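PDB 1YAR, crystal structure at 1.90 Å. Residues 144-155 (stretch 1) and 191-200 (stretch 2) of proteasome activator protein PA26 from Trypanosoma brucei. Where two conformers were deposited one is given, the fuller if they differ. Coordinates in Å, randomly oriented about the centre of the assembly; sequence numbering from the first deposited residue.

Stretch 1 (144-155) TPIGMYALREYL
Stretch 2, residues 191-200: QIDADFMLKV

This is a mainly apolar contact in which a loop and the first turns of a helix pack against a nearly antiparallel helix, centred on Phe196 and closed at one end by a single hydrogen bond. Residues 144-149 form the loop, with Tyr149 at the N-cap of helix 150-155; residues 191-200 are helical throughout. The helix axes approach to 11.0 Å with 163° between their N-to-C directions, and the antiparallel register pairs Pro145 with Lys199 (CA to CA 5.3 Å) and Tyr154 with Phe196 (CA to CA 6.8 Å). Together the stretches bury 468 Å².

Phe196 (chi1 -84°, chi2 82°) points toward stretch 1. Tyr154 CA lies 3.8 Å from the centroid of the Phe196 ring, 18° off its normal, which defines a CH-pi contact over one face. The Tyr154 ring (chi1 170°, chi2 71°) turns its edge to the face of Phe196: the planes meet at 63°, the centroids are 5.4 Å apart, and Tyr154 CD1 comes within 3.7 Å of Phe196 CG. Glu153 CB sits at the Phe196 ring edge, 3.8 Å from Phe196 CE2, while Ile146 CD1 reaches Phe196 CD2 at 3.3 Å, a tight apolar approach made by an extended t,t side chain.

One turn before Phe196, Ile192 CG2 meets Tyr154 CD1 at 4.0 Å. Beyond the ring, Tyr154 OH donates to Asp193 OD1 at 2.8 Å, near the tyrosine plane. Asp193 is m (chi1 -70°); its CA-to-CB bond points sideways, but the carboxylate end comes nearer, so the phenol finds an acceptor within this buried surface.

At the other end, Ile146 CG2 lies 3.8 Å from Lys199 O. Lys199, m,t,t,t, extends past the loop, with its CD 3.4 Å from Pro145 O; this contact involves the aliphatic chain.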

ATOM      1  N   THR O 144      26.739 -45.017 -97.497  1.00 29.16           N
ATOM      2  CA  THR O 144      26.651 -46.461 -97.664  1.00 29.08           C
ATOM      3  C   THR O 144      27.620 -46.878 -98.792  1.00 27.77           C
ATOM      4  O   THR O 144      27.810 -46.122 -99.755  1.00 26.94           O
ATOM      5  CB  THR O 144      25.171 -46.849 -97.938  1.00 30.08           C
ATOM      6  OG1 THR O 144      25.004 -48.274 -97.894  1.00 33.18           O
ATOM      7  CG2 THR O 144      24.770 -46.465 -99.350  1.00 30.61           C
ATOM      8  N   PRO O 145      28.296 -48.020 -98.659  1.00 27.18           N
ATOM      9  CA  PRO O 145      29.238 -48.458 -99.702  1.00 27.77           C
ATOM     10  C   PRO O 145      28.580 -48.630-101.078  1.00 28.85           C
ATOM     11  O   PRO O 145      29.216 -48.392-102.110  1.00 28.17           O
ATOM     12  CB  PRO O 145      29.765 -49.788 -99.161  1.00 28.04           C
ATOM     13  CG  PRO O 145      29.639 -49.621 -97.676  1.00 27.73           C
ATOM     14  CD  PRO O 145      28.300 -48.933 -97.499  1.00 27.36           C
ATOM     15  N   ILE O 146      27.305 -49.008-101.076  1.00 28.45           N
ATOM     16  CA  ILE O 146      26.561 -49.185-102.303  1.00 30.82           C
ATOM     17  C   ILE O 146      25.072 -49.051-102.006  1.00 30.20           C
ATOM     18  O   ILE O 146      24.593 -49.544-100.983  1.00 31.46           O
ATOM     19  CB  ILE O 146      26.943 -50.545-102.986  1.00 30.39           C
ATOM     20  CG1 ILE O 146      26.711 -50.475-104.487  1.00 32.65           C
ATOM     21  CG2 ILE O 146      26.280 -51.761-102.325  1.00 31.12           C
ATOM     22  CD1 ILE O 146      27.246 -51.727-105.234  1.00 32.85           C
ATOM     23  N   GLY O 147      24.354 -48.367-102.878  1.00 31.01           N
ATOM     24  CA  GLY O 147      22.923 -48.182-102.679  1.00 31.09           C
ATOM     25  C   GLY O 147      22.000 -49.105-103.453  1.00 31.21           C
ATOM     26  O   GLY O 147      22.429 -50.094-104.039  1.00 31.22           O
ATOM     27  N   MET O 148      20.725 -48.730-103.493  0.50 31.25           N
ATOM     28  CA  MET O 148      19.648 -49.524-104.098  0.50 31.95           C
ATOM     29  C   MET O 148      19.727 -49.733-105.610  0.50 31.84           C
ATOM     30  O   MET O 148      19.076 -50.631-106.161  0.50 31.89           O
ATOM     31  CB  MET O 148      18.314 -48.859-103.801  0.50 31.47           C
ATOM     32  CG  MET O 148      17.787 -49.156-102.439  0.50 32.14           C
ATOM     33  SD  MET O 148      16.050 -48.773-102.381  0.50 32.82           S
ATOM     34  CE  MET O 148      15.393 -50.214-103.228  0.50 31.02           C
ATOM     35  N   TYR O 149      20.469 -48.877-106.288  1.00 31.95           N
ATOM     36  CA  TYR O 149      20.606 -48.986-107.740  1.00 33.21           C
ATOM     37  C   TYR O 149      22.007 -49.455-108.105  1.00 33.32           C
ATOM     38  O   TYR O 149      22.648 -48.924-108.993  1.00 34.23           O
ATOM     39  CB  TYR O 149      20.210 -47.654-108.386  1.00 33.19           C
ATOM     40  CG  TYR O 149      18.956 -47.102-107.738  1.00 33.87           C
ATOM     41  CD1 TYR O 149      19.009 -45.969-106.911  1.00 33.67           C
ATOM     42  CD2 TYR O 149      17.735 -47.757-107.889  1.00 33.82           C
ATOM     43  CE1 TYR O 149      17.866 -45.494-106.276  1.00 33.26           C
ATOM     44  CE2 TYR O 149      16.577 -47.290-107.266  1.00 35.01           C
ATOM     45  CZ  TYR O 149      16.651 -46.155-106.467  1.00 33.44           C
ATOM     46  OH  TYR O 149      15.515 -45.708-105.849  1.00 32.60           O
ATOM     47  N   ALA O 150      22.449 -50.484-107.391  1.00 34.58           N
ATOM     48  CA  ALA O 150      23.831 -50.979-107.435  1.00 34.71           C
ATOM     49  C   ALA O 150      24.098 -51.722-108.740  1.00 34.38           C
ATOM     50  O   ALA O 150      25.205 -51.666-109.283  1.00 34.07           O
ATOM     51  CB  ALA O 150      24.054 -51.922-106.290  1.00 34.97           C
ATOM     52  N   LEU O 151      23.080 -52.430-109.212  1.00 34.24           N
ATOM     53  CA  LEU O 151      23.164 -53.147-110.477  1.00 34.42           C
ATOM     54  C   LEU O 151      23.387 -52.179-111.634  1.00 33.54           C
ATOM     55  O   LEU O 151      24.276 -52.385-112.444  1.00 32.60           O
ATOM     56  CB  LEU O 151      21.908 -53.969-110.690  1.00 34.96           C
ATOM     57  CG  LEU O 151      21.894 -55.159-111.636  1.00 37.05           C
ATOM     58  CD1 LEU O 151      23.265 -55.842-111.779  1.00 37.60           C
ATOM     59  CD2 LEU O 151      20.834 -56.127-111.121  1.00 36.87           C
ATOM     60  N   ARG O 152      22.597 -51.113-111.689  1.00 33.26           N
ATOM     61  CA  ARG O 152      22.824 -50.066-112.671  1.00 33.37           C
ATOM     62  C   ARG O 152      24.194 -49.393-112.526  1.00 33.27           C
ATOM     63  O   ARG O 152      24.843 -49.132-113.533  1.00 33.15           O
ATOM     64  CB  ARG O 152      21.695 -49.032-112.666  1.00 34.06           C
ATOM     65  CG  ARG O 152      21.958 -47.838-113.557  1.00 35.90           C
ATOM     66  CD  ARG O 152      20.904 -47.609-114.626  1.00 40.19           C
ATOM     67  NE  ARG O 152      21.299 -46.493-115.491  1.00 42.86           N
ATOM     68  CZ  ARG O 152      20.718 -45.287-115.510  1.00 43.40           C
ATOM     69  NH1 ARG O 152      19.665 -45.015-114.736  1.00 41.72           N
ATOM     70  NH2 ARG O 152      21.191 -44.351-116.330  1.00 42.60           N
ATOM     71  N   GLU O 153      24.615 -49.112-111.291  1.00 33.20           N
ATOM     72  CA  GLU O 153      25.957 -48.566-111.016  1.00 33.40           C
ATOM     73  C   GLU O 153      27.042 -49.480-111.606  1.00 31.52           C
ATOM     74  O   GLU O 153      27.935 -49.012-112.301  1.00 31.04           O
ATOM     75  CB  GLU O 153      26.225 -48.454-109.510  1.00 33.47           C
ATOM     76  CG  GLU O 153      25.388 -47.470-108.688  1.00 35.48           C
ATOM     77  CD  GLU O 153      25.949 -47.323-107.273  1.00 36.37           C
ATOM     78  OE1 GLU O 153      27.207 -47.386-107.130  1.00 38.02           O
ATOM     79  OE2 GLU O 153      25.150 -47.175-106.294  1.00 41.57           O
ATOM     80  N   TYR O 154      26.955 -50.773-111.305  1.00 30.92           N
ATOM     81  CA  TYR O 154      27.930 -51.767-111.783  1.00 30.11           C
ATOM     82  C   TYR O 154      27.977 -51.839-113.312  1.00 30.24           C
ATOM     83  O   TYR O 154      29.050 -51.725-113.903  1.00 30.05           O
ATOM     84  CB  TYR O 154      27.629 -53.139-111.171  1.00 30.42           C
ATOM     85  CG  TYR O 154      28.412 -54.308-111.747  1.00 29.11           C
ATOM     86  CD1 TYR O 154      29.775 -54.461-111.491  1.00 28.51           C
ATOM     87  CD2 TYR O 154      27.766 -55.288-112.522  1.00 30.95           C
ATOM     88  CE1 TYR O 154      30.489 -55.530-112.025  1.00 29.50           C
ATOM     89  CE2 TYR O 154      28.464 -56.365-113.056  1.00 29.81           C
ATOM     90  CZ  TYR O 154      29.814 -56.490-112.795  1.00 29.87           C
ATOM     91  OH  TYR O 154      30.507 -57.556-113.317  1.00 30.41           O
ATOM     92  N   LEU O 155      26.812 -52.015-113.939  1.00 29.83           N
ATOM     93  CA  LEU O 155      26.709 -52.070-115.412  1.00 30.14           C
ATOM     94  C   LEU O 155      27.250 -50.808-116.100  1.00 30.92           C
ATOM     95  O   LEU O 155      28.006 -50.911-117.071  1.00 30.77           O
ATOM     96  CB  LEU O 155      25.274 -52.408-115.849  1.00 29.55           C
ATOM     97  CG  LEU O 155      24.793 -53.766-115.310  1.00 28.70           C
ATOM     98  CD1 LEU O 155      23.288 -53.999-115.603  1.00 28.43           C
ATOM     99  CD2 LEU O 155      25.667 -54.926-115.820  1.00 29.01           C
ATOM    100  N   GLN O 191      38.995 -54.846-111.295  1.00 27.18           N
ATOM    101  CA  GLN O 191      38.832 -54.128-110.028  1.00 27.00           C
ATOM    102  C   GLN O 191      37.378 -53.728-109.821  1.00 27.41           C
ATOM    103  O   GLN O 191      36.886 -53.723-108.681  1.00 27.64           O
ATOM    104  CB  GLN O 191      39.745 -52.903-109.919  1.00 26.56           C
ATOM    105  CG  GLN O 191      40.039 -52.521-108.424  1.00 26.30           C
ATOM    106  CD  GLN O 191      40.618 -53.685-107.614  1.00 27.28           C
ATOM    107  OE1 GLN O 191      41.598 -54.313-108.034  1.00 27.95           O
ATOM    108  NE2 GLN O 191      40.029 -53.963-106.457  1.00 26.07           N
ATOM    109  N   ILE O 192      36.705 -53.375-110.912  1.00 26.82           N
ATOM    110  CA  ILE O 192      35.279 -53.092-110.860  1.00 27.13           C
ATOM    111  C   ILE O 192      34.525 -54.345-110.395  1.00 27.41           C
ATOM    112  O   ILE O 192      33.704 -54.265-109.476  1.00 26.25           O
ATOM    113  CB  ILE O 192      34.752 -52.572-112.224  1.00 27.61           C
ATOM    114  CG1 ILE O 192      35.203 -51.137-112.453  1.00 27.31           C
ATOM    115  CG2 ILE O 192      33.212 -52.665-112.293  1.00 27.50           C
ATOM    116  CD1 ILE O 192      35.138 -50.699-113.911  1.00 26.36           C
ATOM    117  N   ASP O 193      34.815 -55.504-111.006  1.00 26.66           N
ATOM    118  CA  ASP O 193      34.194 -56.759-110.555  1.00 26.75           C
ATOM    119  C   ASP O 193      34.449 -57.042-109.077  1.00 26.50           C
ATOM    120  O   ASP O 193      33.515 -57.331-108.331  1.00 26.46           O
ATOM    121  CB  ASP O 193      34.635 -57.949-111.397  1.00 27.02           C
ATOM    122  CG  ASP O 193      34.062 -57.905-112.793  1.00 28.69           C
ATOM    123  OD1 ASP O 193      33.221 -57.019-113.093  1.00 30.74           O
ATOM    124  OD2 ASP O 193      34.415 -58.696-113.679  1.00 31.27           O
ATOM    125  N   ALA O 194      35.703 -56.952-108.655  1.00 25.22           N
ATOM    126  CA  ALA O 194      36.038 -57.189-107.259  1.00 25.26           C
ATOM    127  C   ALA O 194      35.376 -56.161-106.329  1.00 25.30           C
ATOM    128  O   ALA O 194      34.805 -56.533-105.305  1.00 24.32           O
ATOM    129  CB  ALA O 194      37.556 -57.176-107.053  1.00 25.01           C
ATOM    130  N   ASP O 195      35.476 -54.884-106.684  1.00 25.17           N
ATOM    131  CA  ASP O 195      35.029 -53.819-105.785  1.00 25.60           C
ATOM    132  C   ASP O 195      33.525 -53.828-105.582  1.00 25.41           C
ATOM    133  O   ASP O 195      33.057 -53.453-104.515  1.00 25.62           O
ATOM    134  CB  ASP O 195      35.481 -52.445-106.273  1.00 25.12           C
ATOM    135  CG  ASP O 195      36.916 -52.127-105.878  1.00 27.65           C
ATOM    136  OD1 ASP O 195      37.596 -52.990-105.269  1.00 26.77           O
ATOM    137  OD2 ASP O 195      37.456 -51.026-106.143  1.00 28.74           O
ATOM    138  N   PHE O 196      32.762 -54.238-106.599  1.00 25.09           N
ATOM    139  CA  PHE O 196      31.317 -54.311-106.421  1.00 25.81           C
ATOM    140  C   PHE O 196      30.895 -55.430-105.510  1.00 26.29           C
ATOM    141  O   PHE O 196      29.931 -55.284-104.754  1.00 26.53           O
ATOM    142  CB  PHE O 196      30.542 -54.275-107.753  1.00 25.72           C
ATOM    143  CG  PHE O 196      30.318 -52.875-108.241  1.00 25.56           C
ATOM    144  CD1 PHE O 196      31.313 -52.204-108.944  1.00 24.51           C
ATOM    145  CD2 PHE O 196      29.151 -52.195-107.920  1.00 25.44           C
ATOM    146  CE1 PHE O 196      31.135 -50.882-109.363  1.00 26.07           C
ATOM    147  CE2 PHE O 196      28.941 -50.884-108.345  1.00 25.82           C
ATOM    148  CZ  PHE O 196      29.948 -50.212-109.057  1.00 26.67           C
ATOM    149  N   MET O 197      31.652 -56.527-105.534  1.00 26.12           N
ATOM    150  CA  MET O 197      31.404 -57.594-104.576  1.00 25.75           C
ATOM    151  C   MET O 197      31.837 -57.173-103.175  1.00 25.35           C
ATOM    152  O   MET O 197      31.127 -57.439-102.209  1.00 25.21           O
ATOM    153  CB  MET O 197      32.050 -58.908-105.017  1.00 26.04           C
ATOM    154  CG  MET O 197      31.500 -59.448-106.329  1.00 26.04           C
ATOM    155  SD  MET O 197      29.743 -59.897-106.243  1.00 27.10           S
ATOM    156  CE  MET O 197      28.930 -58.504-107.000  1.00 28.18           C
ATOM    157  N   LEU O 198      32.984 -56.506-103.061  1.00 25.40           N
ATOM    158  CA  LEU O 198      33.411 -55.956-101.759  1.00 25.69           C
ATOM    159  C   LEU O 198      32.350 -55.021-101.183  1.00 24.79           C
ATOM    160  O   LEU O 198      32.005 -55.115-100.003  1.00 24.93           O
ATOM    161  CB  LEU O 198      34.760 -55.232-101.872  1.00 25.87           C
ATOM    162  CG  LEU O 198      35.225 -54.468-100.618  1.00 26.21           C
ATOM    163  CD1 LEU O 198      35.306 -55.404 -99.402  1.00 28.00           C
ATOM    164  CD2 LEU O 198      36.565 -53.817-100.882  1.00 27.26           C
ATOM    165  N   LYS O 199      31.841 -54.127-102.021  1.00 24.72           N
ATOM    166  CA  LYS O 199      30.818 -53.150-101.613  1.00 25.03           C
ATOM    167  C   LYS O 199      29.520 -53.797-101.137  1.00 25.12           C
ATOM    168  O   LYS O 199      28.922 -53.339-100.170  1.00 24.93           O
ATOM    169  CB  LYS O 199      30.544 -52.167-102.739  1.00 24.97           C
ATOM    170  CG  LYS O 199      31.680 -51.199-102.899  1.00 25.47           C
ATOM    171  CD  LYS O 199      31.424 -50.210-103.988  1.00 29.15           C
ATOM    172  CE  LYS O 199      32.650 -49.325-104.104  1.00 30.86           C
ATOM    173  NZ  LYS O 199      32.343 -48.053-104.808  1.00 34.66           N
ATOM    174  N   VAL O 200      29.099 -54.867-101.809  1.00 24.66           N
ATOM    175  CA  VAL O 200      27.996 -55.687-101.289  1.00 24.80           C
ATOM    176  C   VAL O 200      28.324 -56.294 -99.916  1.00 25.44           C
ATOM    177  O   VAL O 200      27.478 -56.272 -99.030  1.00 25.27           O
ATOM    178  CB  VAL O 200      27.543 -56.776-102.303  1.00 24.77           C
ATOM    179  CG1 VAL O 200      26.492 -57.674-101.669  1.00 24.68           C
ATOM    180  CG2 VAL O 200      26.978 -56.111-103.564  1.00 22.73           C
TER